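Local coordinates for protein EKC/KEOPS complex subunit GON7 (Saccharomyces cerevisiae, PDB 4WXA) that is a subunit of the EKC/KEOPS complex, required for the t6A37 modification of tRNAs reading codons that begin with adenine, and likely supports the catalytic subunit KAE1, at residues E15-A19 / D80-F84. Sequence-based numbering, arbitrary orientation.
Sequences EKSFA and DINEF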
loop_
_atom_site.group_PDB
_atom_site.type_symbol
_atom_site.label_atom_id
_atom_site.label_comp_id
_atom_site.label_asym_id
_atom_site.label_seq_id
_atom_site.Cartn_x
_atom_site.Cartn_y
_atom_site.Cartn_z
ATOM N N GLU D 15 -7.564 -12.767 -4.090
ATOM C CA GLU D 15 -6.581 -12.063 -4.958
ATOM C C GLU D 15 -7.331 -10.931 -5.548
ATOM O O GLU D 15 -8.418 -11.113 -6.004
ATOM C CB GLU D 15 -6.100 -12.949 -6.084
ATOM C CG GLU D 15 -5.305 -14.186 -5.696
ATOM C CD GLU D 15 -3.863 -13.872 -5.465
ATOM N N LYS D 16 -6.776 -9.748 -5.543
ATOM C CA LYS D 16 -7.561 -8.607 -5.942
ATOM C C LYS D 16 -6.712 -7.723 -6.823
ATOM O O LYS D 16 -5.639 -7.292 -6.403
ATOM C CB LYS D 16 -7.989 -7.866 -4.710
ATOM C CG LYS D 16 -8.475 -6.461 -4.933
ATOM C CD LYS D 16 -9.741 -6.416 -5.759
ATOM C CE LYS D 16 -10.380 -5.059 -5.643
ATOM N NZ LYS D 16 -11.273 -4.822 -6.783
ATOM N N SER D 17 -7.202 -7.461 -8.036
ATOM C CA SER D 17 -6.574 -6.486 -8.955
ATOM C C SER D 17 -7.176 -5.109 -8.894
ATOM O O SER D 17 -8.407 -4.951 -8.842
ATOM C CB SER D 17 -6.718 -6.945 -10.395
ATOM O OG SER D 17 -6.125 -8.201 -10.508
ATOM N N PHE D 18 -6.312 -4.114 -8.955
ATOM C CA PHE D 18 -6.714 -2.732 -9.081
ATOM C C PHE D 18 -6.225 -2.097 -10.379
ATOM O O PHE D 18 -5.070 -2.257 -10.790
ATOM C CB PHE D 18 -6.097 -1.942 -7.963
ATOM C CG PHE D 18 -6.458 -2.414 -6.588
ATOM C CD1 PHE D 18 -5.694 -3.345 -5.945
ATOM C CD2 PHE D 18 -7.528 -1.872 -5.917
ATOM C CE1 PHE D 18 -6.015 -3.773 -4.662
ATOM C CE2 PHE D 18 -7.834 -2.265 -4.640
ATOM C CZ PHE D 18 -7.080 -3.224 -4.000
ATOM N N ALA D 19 -7.102 -1.357 -11.011
ATOM C CA ALA D 19 -6.769 -0.535 -12.161
ATOM C C ALA D 19 -7.711 0.626 -12.066
ATOM O O ALA D 19 -8.895 0.440 -11.821
ATOM C CB ALA D 19 -6.995 -1.294 -13.452
ATOM N N ASP D 80 -9.062 3.359 -4.050
ATOM C CA ASP D 80 -9.469 1.956 -4.249
ATOM C C ASP D 80 -8.850 1.048 -3.157
ATOM O O ASP D 80 -9.538 0.290 -2.485
ATOM C CB ASP D 80 -9.066 1.408 -5.626
ATOM C CG ASP D 80 -9.735 2.086 -6.798
ATOM O OD1 ASP D 80 -10.773 2.796 -6.651
ATOM O OD2 ASP D 80 -9.178 1.866 -7.915
ATOM N N ILE D 81 -7.555 1.132 -2.972
ATOM C CA ILE D 81 -6.856 0.271 -2.030
ATOM C C ILE D 81 -7.418 0.513 -0.632
ATOM O O ILE D 81 -7.711 -0.425 0.090
ATOM C CB ILE D 81 -5.352 0.533 -2.083
ATOM C CG1 ILE D 81 -4.774 -0.036 -3.380
ATOM C CG2 ILE D 81 -4.559 -0.160 -0.990
ATOM C CD1 ILE D 81 -3.484 0.624 -3.839
ATOM N N ASN D 82 -7.582 1.777 -0.265
ATOM C CA ASN D 82 -8.047 2.136 1.059
ATOM C C ASN D 82 -9.488 1.652 1.228
ATOM O O ASN D 82 -9.835 1.011 2.221
ATOM C CB ASN D 82 -7.906 3.652 1.304
ATOM C CG ASN D 82 -6.532 4.052 1.910
ATOM O OD1 ASN D 82 -5.871 3.290 2.623
ATOM N ND2 ASN D 82 -6.104 5.267 1.615
ATOM N N GLU D 83 -10.313 1.910 0.236
ATOM C CA GLU D 83 -11.664 1.387 0.265
ATOM C C GLU D 83 -11.670 -0.154 0.434
ATOM O O GLU D 83 -12.350 -0.688 1.276
ATOM C CB GLU D 83 -12.423 1.834 -0.995
ATOM C CG GLU D 83 -13.890 1.406 -1.070
ATOM N N PHE D 84 -10.867 -0.855 -0.342
ATOM C CA PHE D 84 -10.881 -2.312 -0.322
ATOM C C PHE D 84 -10.439 -2.872 1.035
ATOM O O PHE D 84 -10.978 -3.869 1.514
ATOM C CB PHE D 84 -9.981 -2.864 -1.457
ATOM C CG PHE D 84 -9.801 -4.349 -1.411
ATOM C CD1 PHE D 84 -10.763 -5.186 -1.897
ATOM C CD2 PHE D 84 -8.660 -4.891 -0.834
ATOM C CE1 PHE D 84 -10.594 -6.548 -1.819
ATOM C CE2 PHE D 84 -8.496 -6.256 -0.739
ATOM C CZ PHE D 84 -9.472 -7.090 -1.215
#
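Lys16 and Phe18, two residues apart on the strand and so facing the same way, meet Asp80, Ile81 and Phe84 of a helix that runs roughly antiparallel to it, the axes of the two segments 10.1 Å apart at 151°. Phe18 is buried and has the largest contact area of the five, its ring touching all three helix residues. With its CG anti to the carbonyl carbon (chi1 -58°), the ring enters between Lys16 and Ile81: Ile81 suits its place by offering an apolar branch, CG1, over the centre of one face, 3.9 Å from the ring centroid, while Lys16 CE lies above the rim of the opposite face. The edge of Phe18 is turned to the face of Phe84 in an offset edge-to-face pair, planes at 86° and centroids 5.7 Å apart, and Phe84 CB lies at that edge, near the plane of the Phe18 ring, 3.9 Å from Phe18 CZ. Asp80 CB reaches Phe18 CD2 at 3.6 Å, while its carboxylate stays at the partly exposed margin.

Lys16 suits the border of this patch because its hydrocarbon chain, bent at chi2, passes across the face of Phe84, with CG 3.9 Å from that ring's centroid in a CH-pi contact. Tyr8 of the partner strand 5-10 adds a further edge-to-face contact to Phe84. Replacing Phe84 by alanine would probably deprive the Phe18 edge of its aromatic partner and the Lys16 methylenes of the ring face they cross. Ile81 also packs on Leu13 of the PCC1 chain, so it takes part in the subunit interface.

No hydrogen bond joins the two segments; the N-terminal hairpin probably depends here on dispersion and CH-pi packing round the buried Phe18 to meet helix 66-94, with polar groups at the margin.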